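Local coordinates for pyridine nucleotide-disulfide oxidoreductase-like protein (Myceliophthora thermophila, PDB 5MQ6) that catalyses Baeyer-Villiger oxidation as an FAD- and NADPH-binding monooxygenase, inserting one oxygen atom beside the carbonyl of ketones, polycyclic ones especially, to give esters or lactones, at residues D506-T510 / H511-T515; E577-S580 / F581-K585; Y633-L636 / L637-R641. All blocks are in the same frame, centred on the assembly; numbering follows the deposited sequence.

Contact 1: D506-T510 / H511-T515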
loop_
_atom_site.group_PDB
_atom_site.type_symbol
_atom_site.label_atom_id
_atom_site.label_comp_id
_atom_site.label_asym_id
_atom_site.label_seq_id
_atom_site.Cartn_x
_atom_site.Cartn_y
_atom_site.Cartn_z
ATOM N N ASP A 506 -7.092 -16.862 13.704
ATOM C CA ASP A 506 -6.992 -18.314 13.874
ATOM C C ASP A 506 -7.748 -19.028 12.775
ATOM O O ASP A 506 -7.212 -19.941 12.149
ATOM C CB ASP A 506 -7.494 -18.731 15.228
ATOM C CG ASP A 506 -6.643 -18.161 16.370
ATOM O OD1 ASP A 506 -5.449 -17.819 16.175
ATOM O OD2 ASP A 506 -7.192 -18.038 17.489
ATOM N N LYS A 507 -8.969 -18.575 12.469
ATOM C CA LYS A 507 -9.685 -19.141 11.294
ATOM C C LYS A 507 -8.815 -19.049 10.025
ATOM O O LYS A 507 -8.629 -20.022 9.285
ATOM C CB LYS A 507 -10.981 -18.392 11.064
ATOM C CG LYS A 507 -11.917 -18.966 10.006
ATOM C CD LYS A 507 -13.131 -18.088 9.797
ATOM C CE LYS A 507 -13.857 -18.442 8.504
ATOM N NZ LYS A 507 -14.955 -17.476 8.176
ATOM N N TRP A 508 -8.281 -17.869 9.764
ATOM C CA TRP A 508 -7.498 -17.629 8.573
ATOM C C TRP A 508 -6.293 -18.581 8.463
ATOM O O TRP A 508 -6.007 -19.114 7.415
ATOM C CB TRP A 508 -6.913 -16.218 8.654
ATOM C CG TRP A 508 -6.719 -15.619 7.336
ATOM C CD1 TRP A 508 -5.576 -15.578 6.606
ATOM C CD2 TRP A 508 -7.731 -14.935 6.574
ATOM N NE1 TRP A 508 -5.798 -14.884 5.431
ATOM C CE2 TRP A 508 -7.102 -14.454 5.400
ATOM C CE3 TRP A 508 -9.073 -14.626 6.807
ATOM C CZ2 TRP A 508 -7.764 -13.743 4.468
ATOM C CZ3 TRP A 508 -9.738 -13.892 5.840
ATOM C CH2 TRP A 508 -9.098 -13.467 4.711
ATOM N N GLN A 509 -5.567 -18.737 9.569
ATOM C CA GLN A 509 -4.322 -19.533 9.593
ATOM C C GLN A 509 -4.631 -21.045 9.563
ATOM O O GLN A 509 -3.892 -21.794 8.956
ATOM C CB GLN A 509 -3.503 -19.220 10.819
ATOM C CG GLN A 509 -3.011 -17.806 11.053
ATOM C CD GLN A 509 -2.467 -17.133 9.797
ATOM O OE1 GLN A 509 -1.833 -17.789 8.989
ATOM N NE2 GLN A 509 -2.725 -15.835 9.637
ATOM N N THR A 510 -5.719 -21.459 10.206
ATOM C CA THR A 510 -6.054 -22.837 10.329
ATOM C C THR A 510 -6.842 -23.378 9.191
ATOM O O THR A 510 -6.541 -24.444 8.734
ATOM C CB THR A 510 -6.845 -23.143 11.611
ATOM O OG1 THR A 510 -8.082 -22.414 11.587
ATOM C CG2 THR A 510 -6.074 -22.754 12.868
ATOM N N HIS A 511 -7.883 -22.678 8.743
ATOM C CA HIS A 511 -8.757 -23.147 7.683
ATOM C C HIS A 511 -8.376 -22.535 6.322
ATOM O O HIS A 511 -8.747 -23.091 5.244
ATOM C CB HIS A 511 -10.200 -22.812 8.089
ATOM C CG HIS A 511 -11.232 -22.851 6.972
ATOM N ND1 HIS A 511 -11.731 -24.034 6.430
ATOM C CD2 HIS A 511 -11.946 -21.844 6.387
ATOM C CE1 HIS A 511 -12.623 -23.745 5.497
ATOM N NE2 HIS A 511 -12.781 -22.427 5.459
ATOM N N GLY A 512 -7.643 -21.421 6.353
ATOM C CA GLY A 512 -7.238 -20.709 5.126
ATOM C C GLY A 512 -8.080 -19.456 4.902
ATOM O O GLY A 512 -9.174 -19.270 5.493
ATOM N N ALA A 513 -7.626 -18.615 3.976
ATOM C CA ALA A 513 -8.362 -17.409 3.657
ATOM C C ALA A 513 -9.801 -17.752 3.309
ATOM O O ALA A 513 -10.074 -18.708 2.548
ATOM C CB ALA A 513 -7.697 -16.652 2.530
ATOM N N ALA A 514 -10.745 -16.985 3.863
ATOM C CA ALA A 514 -12.139 -17.197 3.530
ATOM C C ALA A 514 -12.950 -15.955 3.601
ATOM O O ALA A 514 -13.123 -15.429 4.693
ATOM C CB ALA A 514 -12.761 -18.249 4.449
ATOM N N THR A 515 -13.485 -15.531 2.474
ATOM C CA THR A 515 -14.314 -14.385 2.373
ATOM C C THR A 515 -15.312 -14.592 1.273
ATOM O O THR A 515 -15.250 -15.540 0.531
ATOM C CB THR A 515 -13.528 -13.144 1.911
ATOM O OG1 THR A 515 -13.084 -13.329 0.563
ATOM C CG2 THR A 515 -12.361 -12.906 2.859
#

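Contact 2: E577-S580 / F581-K585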
loop_
_atom_site.group_PDB
_atom_site.type_symbol
_atom_site.label_atom_id
_atom_site.label_comp_id
_atom_site.label_asym_id
_atom_site.label_seq_id
_atom_site.Cartn_x
_atom_site.Cartn_y
_atom_site.Cartn_z
ATOM N N GLU A 577 -16.935 -20.263 1.142
ATOM C CA GLU A 577 -16.197 -21.416 0.725
ATOM C C GLU A 577 -16.271 -21.618 -0.804
ATOM O O GLU A 577 -15.281 -21.922 -1.429
ATOM C CB GLU A 577 -16.691 -22.628 1.502
ATOM C CG GLU A 577 -15.683 -23.722 1.515
ATOM C CD GLU A 577 -14.496 -23.450 2.376
ATOM O OE1 GLU A 577 -14.420 -22.465 3.143
ATOM O OE2 GLU A 577 -13.606 -24.273 2.279
ATOM N N ALA A 578 -17.414 -21.372 -1.412
ATOM C CA ALA A 578 -17.504 -21.343 -2.836
ATOM C C ALA A 578 -16.539 -20.298 -3.446
ATOM O O ALA A 578 -15.878 -20.546 -4.443
ATOM C CB ALA A 578 -18.952 -21.064 -3.233
ATOM N N TRP A 579 -16.461 -19.127 -2.807
ATOM C CA TRP A 579 -15.713 -18.013 -3.359
ATOM C C TRP A 579 -14.217 -18.414 -3.267
ATOM O O TRP A 579 -13.433 -18.236 -4.224
ATOM C CB TRP A 579 -16.055 -16.719 -2.559
ATOM C CG TRP A 579 -15.239 -15.559 -3.072
ATOM C CD1 TRP A 579 -14.208 -14.999 -2.504
ATOM C CD2 TRP A 579 -15.411 -14.945 -4.339
ATOM N NE1 TRP A 579 -13.691 -14.006 -3.336
ATOM C CE2 TRP A 579 -14.419 -13.984 -4.482
ATOM C CE3 TRP A 579 -16.325 -15.127 -5.374
ATOM C CZ2 TRP A 579 -14.300 -13.216 -5.582
ATOM C CZ3 TRP A 579 -16.195 -14.364 -6.505
ATOM C CH2 TRP A 579 -15.224 -13.392 -6.581
ATOM N N SER A 580 -13.867 -19.068 -2.128
ATOM C CA SER A 580 -12.515 -19.532 -1.876
ATOM C C SER A 580 -12.055 -20.599 -2.883
ATOM O O SER A 580 -10.897 -20.526 -3.338
ATOM C CB SER A 580 -12.274 -19.930 -0.400
ATOM O OG SER A 580 -12.787 -19.002 0.506
ATOM N N PHE A 581 -12.956 -21.518 -3.284
ATOM C CA PHE A 581 -12.660 -22.461 -4.367
ATOM C C PHE A 581 -12.571 -21.709 -5.695
ATOM O O PHE A 581 -11.774 -22.053 -6.550
ATOM C CB PHE A 581 -13.623 -23.661 -4.391
ATOM C CG PHE A 581 -13.249 -24.720 -3.407
ATOM C CD1 PHE A 581 -13.475 -24.515 -2.064
ATOM C CD2 PHE A 581 -12.520 -25.853 -3.808
ATOM C CE1 PHE A 581 -13.048 -25.429 -1.109
ATOM C CE2 PHE A 581 -12.093 -26.801 -2.862
ATOM C CZ PHE A 581 -12.344 -26.587 -1.499
ATOM N N GLU A 582 -13.356 -20.652 -5.884
ATOM C CA GLU A 582 -13.136 -19.791 -7.074
ATOM C C GLU A 582 -11.695 -19.251 -7.080
ATOM O O GLU A 582 -11.017 -19.340 -8.114
ATOM C CB GLU A 582 -14.172 -18.685 -7.222
ATOM C CG GLU A 582 -14.010 -17.701 -8.328
ATOM C CD GLU A 582 -14.189 -18.322 -9.727
ATOM O OE1 GLU A 582 -14.674 -19.464 -9.846
ATOM O OE2 GLU A 582 -13.845 -17.620 -10.729
ATOM N N ILE A 583 -11.229 -18.733 -5.948
ATOM C CA ILE A 583 -9.920 -18.138 -5.900
ATOM C C ILE A 583 -8.841 -19.231 -6.260
ATOM O O ILE A 583 -7.895 -18.946 -7.050
ATOM C CB ILE A 583 -9.652 -17.506 -4.531
ATOM C CG1 ILE A 583 -10.629 -16.289 -4.280
ATOM C CG2 ILE A 583 -8.132 -17.219 -4.353
ATOM C CD1 ILE A 583 -10.502 -15.106 -5.253
ATOM N N MET A 584 -9.007 -20.441 -5.735
ATOM C CA MET A 584 -8.070 -21.558 -5.987
ATOM C C MET A 584 -7.951 -21.836 -7.477
ATOM O O MET A 584 -6.842 -22.046 -8.000
ATOM C CB MET A 584 -8.547 -22.816 -5.333
ATOM C CG MET A 584 -8.409 -22.831 -3.831
ATOM S SD MET A 584 -9.112 -24.403 -3.208
ATOM C CE MET A 584 -9.416 -24.032 -1.520
ATOM N N LYS A 585 -9.088 -21.729 -8.183
ATOM C CA LYS A 585 -9.109 -21.925 -9.634
ATOM C C LYS A 585 -8.183 -20.931 -10.399
ATOM O O LYS A 585 -7.761 -21.185 -11.534
ATOM C CB LYS A 585 -10.542 -21.807 -10.057
ATOM C CG LYS A 585 -10.805 -22.074 -11.491
ATOM C CD LYS A 585 -12.285 -22.209 -11.722
ATOM C CE LYS A 585 -12.898 -20.931 -12.104
ATOM N NZ LYS A 585 -14.369 -21.150 -12.081
#

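Contact 3: Y633-L636 / L637-R641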
loop_
_atom_site.group_PDB
_atom_site.type_symbol
_atom_site.label_atom_id
_atom_site.label_comp_id
_atom_site.label_asym_id
_atom_site.label_seq_id
_atom_site.Cartn_x
_atom_site.Cartn_y
_atom_site.Cartn_z
ATOM N N TYR A 633 -13.394 -8.011 -11.992
ATOM C CA TYR A 633 -13.888 -8.060 -10.629
ATOM C C TYR A 633 -15.043 -7.020 -10.379
ATOM O O TYR A 633 -16.155 -7.353 -9.841
ATOM C CB TYR A 633 -12.680 -7.865 -9.701
ATOM C CG TYR A 633 -12.968 -7.704 -8.228
ATOM C CD1 TYR A 633 -13.592 -8.709 -7.524
ATOM C CD2 TYR A 633 -12.596 -6.538 -7.546
ATOM C CE1 TYR A 633 -13.802 -8.615 -6.160
ATOM C CE2 TYR A 633 -12.795 -6.369 -6.186
ATOM C CZ TYR A 633 -13.430 -7.414 -5.483
ATOM O OH TYR A 633 -13.647 -7.298 -4.152
ATOM N N MET A 634 -14.769 -5.777 -10.792
ATOM C CA MET A 634 -15.761 -4.709 -10.685
ATOM C C MET A 634 -17.086 -5.049 -11.324
ATOM O O MET A 634 -18.150 -4.789 -10.735
ATOM C CB MET A 634 -15.229 -3.430 -11.324
ATOM C CG MET A 634 -16.138 -2.213 -11.297
ATOM S SD MET A 634 -15.366 -0.869 -12.246
ATOM C CE MET A 634 -15.820 -1.530 -13.855
ATOM N N LYS A 635 -17.013 -5.492 -12.571
ATOM C CA LYS A 635 -18.218 -5.896 -13.308
ATOM C C LYS A 635 -18.957 -7.054 -12.561
ATOM O O LYS A 635 -20.174 -7.067 -12.453
ATOM C CB LYS A 635 -17.866 -6.274 -14.759
ATOM C CG LYS A 635 -18.951 -7.071 -15.505
ATOM C CD LYS A 635 -20.259 -6.296 -15.774
ATOM C CE LYS A 635 -20.685 -6.338 -17.256
ATOM N NZ LYS A 635 -21.384 -5.081 -17.674
ATOM N N LEU A 636 -18.203 -8.014 -12.072
ATOM C CA LEU A 636 -18.758 -9.135 -11.300
ATOM C C LEU A 636 -19.557 -8.621 -10.083
ATOM O O LEU A 636 -20.625 -9.079 -9.841
ATOM C CB LEU A 636 -17.645 -10.088 -10.873
ATOM C CG LEU A 636 -18.074 -11.351 -10.051
ATOM C CD1 LEU A 636 -17.007 -12.405 -10.140
ATOM C CD2 LEU A 636 -18.189 -11.042 -8.581
ATOM N N LEU A 637 -19.017 -7.618 -9.355
ATOM C CA LEU A 637 -19.688 -7.056 -8.236
ATOM C C LEU A 637 -20.946 -6.333 -8.629
ATOM O O LEU A 637 -21.983 -6.478 -7.969
ATOM C CB LEU A 637 -18.762 -6.097 -7.431
ATOM C CG LEU A 637 -17.494 -6.788 -6.881
ATOM C CD1 LEU A 637 -16.662 -5.733 -6.191
ATOM C CD2 LEU A 637 -17.685 -7.950 -5.924
ATOM N N GLN A 638 -20.867 -5.587 -9.732
ATOM C CA GLN A 638 -22.038 -4.842 -10.243
ATOM C C GLN A 638 -23.146 -5.834 -10.539
ATOM O O GLN A 638 -24.266 -5.668 -10.062
ATOM C CB GLN A 638 -21.721 -4.041 -11.530
ATOM C CG GLN A 638 -20.829 -2.848 -11.270
ATOM C CD GLN A 638 -20.192 -2.233 -12.502
ATOM O OE1 GLN A 638 -20.192 -2.843 -13.572
ATOM N NE2 GLN A 638 -19.619 -1.000 -12.346
ATOM N N GLU A 639 -22.810 -6.915 -11.235
ATOM C CA GLU A 639 -23.866 -7.891 -11.525
ATOM C C GLU A 639 -24.437 -8.533 -10.250
ATOM O O GLU A 639 -25.636 -8.785 -10.140
ATOM C CB GLU A 639 -23.386 -8.948 -12.502
ATOM C CG GLU A 639 -23.058 -8.302 -13.857
ATOM C CD GLU A 639 -22.315 -9.241 -14.800
ATOM O OE1 GLU A 639 -21.863 -10.344 -14.405
ATOM O OE2 GLU A 639 -22.192 -8.886 -15.978
ATOM N N TYR A 640 -23.561 -8.777 -9.293
ATOM C CA TYR A 640 -23.968 -9.378 -8.046
ATOM C C TYR A 640 -24.997 -8.508 -7.234
ATOM O O TYR A 640 -25.943 -9.028 -6.585
ATOM C CB TYR A 640 -22.739 -9.738 -7.239
ATOM C CG TYR A 640 -23.059 -10.166 -5.812
ATOM C CD1 TYR A 640 -23.209 -9.235 -4.802
ATOM C CD2 TYR A 640 -23.223 -11.473 -5.505
ATOM C CE1 TYR A 640 -23.518 -9.603 -3.506
ATOM C CE2 TYR A 640 -23.503 -11.910 -4.218
ATOM C CZ TYR A 640 -23.659 -10.950 -3.212
ATOM O OH TYR A 640 -23.980 -11.361 -1.978
ATOM N N ARG A 641 -24.810 -7.198 -7.303
ATOM C CA ARG A 641 -25.600 -6.289 -6.522
ATOM C C ARG A 641 -26.917 -5.979 -7.212
ATOM O O ARG A 641 -27.832 -5.489 -6.588
ATOM C CB ARG A 641 -24.833 -4.998 -6.328
ATOM C CG ARG A 641 -23.604 -5.103 -5.418
ATOM C CD ARG A 641 -23.190 -3.730 -4.924
ATOM N NE ARG A 641 -22.860 -2.787 -5.993
ATOM C CZ ARG A 641 -21.670 -2.675 -6.610
ATOM N NH1 ARG A 641 -21.492 -1.760 -7.525
ATOM N NH2 ARG A 641 -20.631 -3.388 -6.284
HETATM O O HOH W 1 -18.891 -2.851 -8.787
#

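Contact 1: D506-T510 / H511-T515
Ala-513 sits over one face of the Trp-508 indole, and this is the tight part of the turn. Its CA sits 3.8 Å from the centroid of the six-membered ring of Trp-508, 16° off the ring normal, a CH-pi contact over the face. The methyl follows it down, with Ala-513 CB 3.5 Å from Trp-508 CZ2, and Ala-514 N covers the same face nearer the rim. Thr-515 comes in at the ring edge, its CG2 3.8 Å from Trp-508 CH2. The indole lies under the departing chain because CG stands anti to the backbone N, chi1 -150°, and its NE1 bonds Gly-485 O. The helix ends here, in a C-terminal turn with a positive-phi glycine: His-511 N still bonds Lys-507 O at 2.8 Å, whereas Gly-512 N makes only weak bonds to Lys-507 O and Trp-508 O. Gly-512 then turns with phi 103°, where a CB would press on the preceding carbonyl O.

The outer side is looser. Exposed Thr-510 folds its hydroxyl back, OG1 donating to Asp-506 O at 2.7 Å from above the carbonyl plane, and the Lys-507 chain passes the His-511 ring with CE 4.4 Å from CD2. Lys-507 NZ continues to a salt bridge with Glu-576. The turn thus leads from the end of helix 504-511 into the loop before strand 527-529, with helix 573-585 packed against Ala-514 and Thr-515.

Contact 2: E577-S580 / F581-K585
Phe-581 and Glu-577, one helical turn apart, meet at the ring's CE1, which lies 3.6 Å from Glu-577 OE2. The phenyl CG is anti to its own carbonyl carbon, chi1 -81°, and this swings the ring back along the helix until Glu-577 O lies in plane at its edge, 3.2 Å from Phe-581 CD1. That same oxygen accepts the Phe-581 N-H. The carboxylate plane of Glu-577 is turned 56° from the ring; the chain bends at chi2, and its two oxygens are held by Arg-622, in a salt bridge, and His-511. Met-584 runs out extended, and its methyl CE comes to rest 3.8 Å above the plane of the Phe-581 ring, over the centre, a Met-aromatic contact on one face.

This is i to i+3 and i to i+4 packing along a regular alpha helix, 573-585. The Glu-577 and Phe-581 pair is i to i+4, as are the backbone bonds, which run from Phe-581 N to Glu-577 O through Met-584 N to Ser-580 O.

On the buried side Ile-583 carries its CG1 branch beside the backbone N, chi1 -65°, and the end of that branch approaches the indole of Trp-579 obliquely, CD1 3.9 Å from NE1 and 4.1 Å from CE2. Trp-579 NE1 itself bonds Gln-534 O, which helps fix the ring's rotation, and His-517 meets the indole edge-to-face. Ser-580 OG turns back to Glu-576 O. Toward the exposed side Glu-582, bent at chi2, offers OE1 on its syn side to Lys-585 NZ in a 2.8 Å salt bridge, while its OE2 accepts from His-586 NE2.

Contact 3: Y633-L636 / L637-R641
Leu-637 sets one methyl over the phenol ring of Tyr-633, a turn earlier on the same helix. CD1 lies 4.0 Å from the ring centroid of Tyr-633, 21° off the normal, in a CH-pi contact displaced toward the rim, with Tyr-633 CZ its closest ring atom at 3.7 Å. The other methyl, CD2, bridges from Tyr-633 CE1 to Leu-636 CD2. With CG beside the backbone N, chi1 -60°, the isobutyl group of Leu-637 leans back along the helix and spreads both methyls toward the ring. With an alanine here, that face of Tyr-633 would probably lose its methyl cover and a gap would open toward Val-547 and His-551 of helix 541-562, which the leucine also touches.

On the exposed flank the carboxylate of Glu-639 reaches back along the Lys-635 chain, OE2 3.2 Å from both CD and CE of Lys-635. The ammonium bends away, and NZ stays 4.2 Å from that oxygen, beyond a salt bridge. Separately, beside helix 328-340, Gln-638 brings its amide nitrogen NE2 to within 3.8 Å of Met-634 CG.

Further out, the phenol is placed by Tyr-633 OH bonding His-517 O, and Tyr-640 is held through its hydroxyl at Lys-647 O. A water donates to Met-634 O at 2.8 Å and accepts from Arg-641 NH1 at 3.1 Å, linking a carbonyl to the guanidinium about two turns later; Arg-641 NH2 also bonds His-551 ND1. The chemistry therefore divides across helix 630-641: the buried flank relies on methyl-to-ring packing, while attraction between Lys-635 and Glu-639 is probably modest, their charges lying apart on an exposed surface.

Along the chain the three contacts come in series, neither nested nor crossed, and none closes a long loop. Contact 1 ends helix 504-511 and opens the loop leading to strand 527-529; contacts 2 and 3 each span neighbouring turns of one helix, 573-585 and 630-641. Yet neighbouring ones meet in space. His-511 NE2 of contact 1 probably hydrogen-bonds Glu-577 OE1 of contact 2, and Thr-515 packs on Trp-579. That indole also reaches contact 3, its CH2 lying 4.1 Å from Leu-636 CD1, so helix 573-585 sits between the other two. Contacts 1 and 3 do not touch; their nearest atoms are about 8 Å apart.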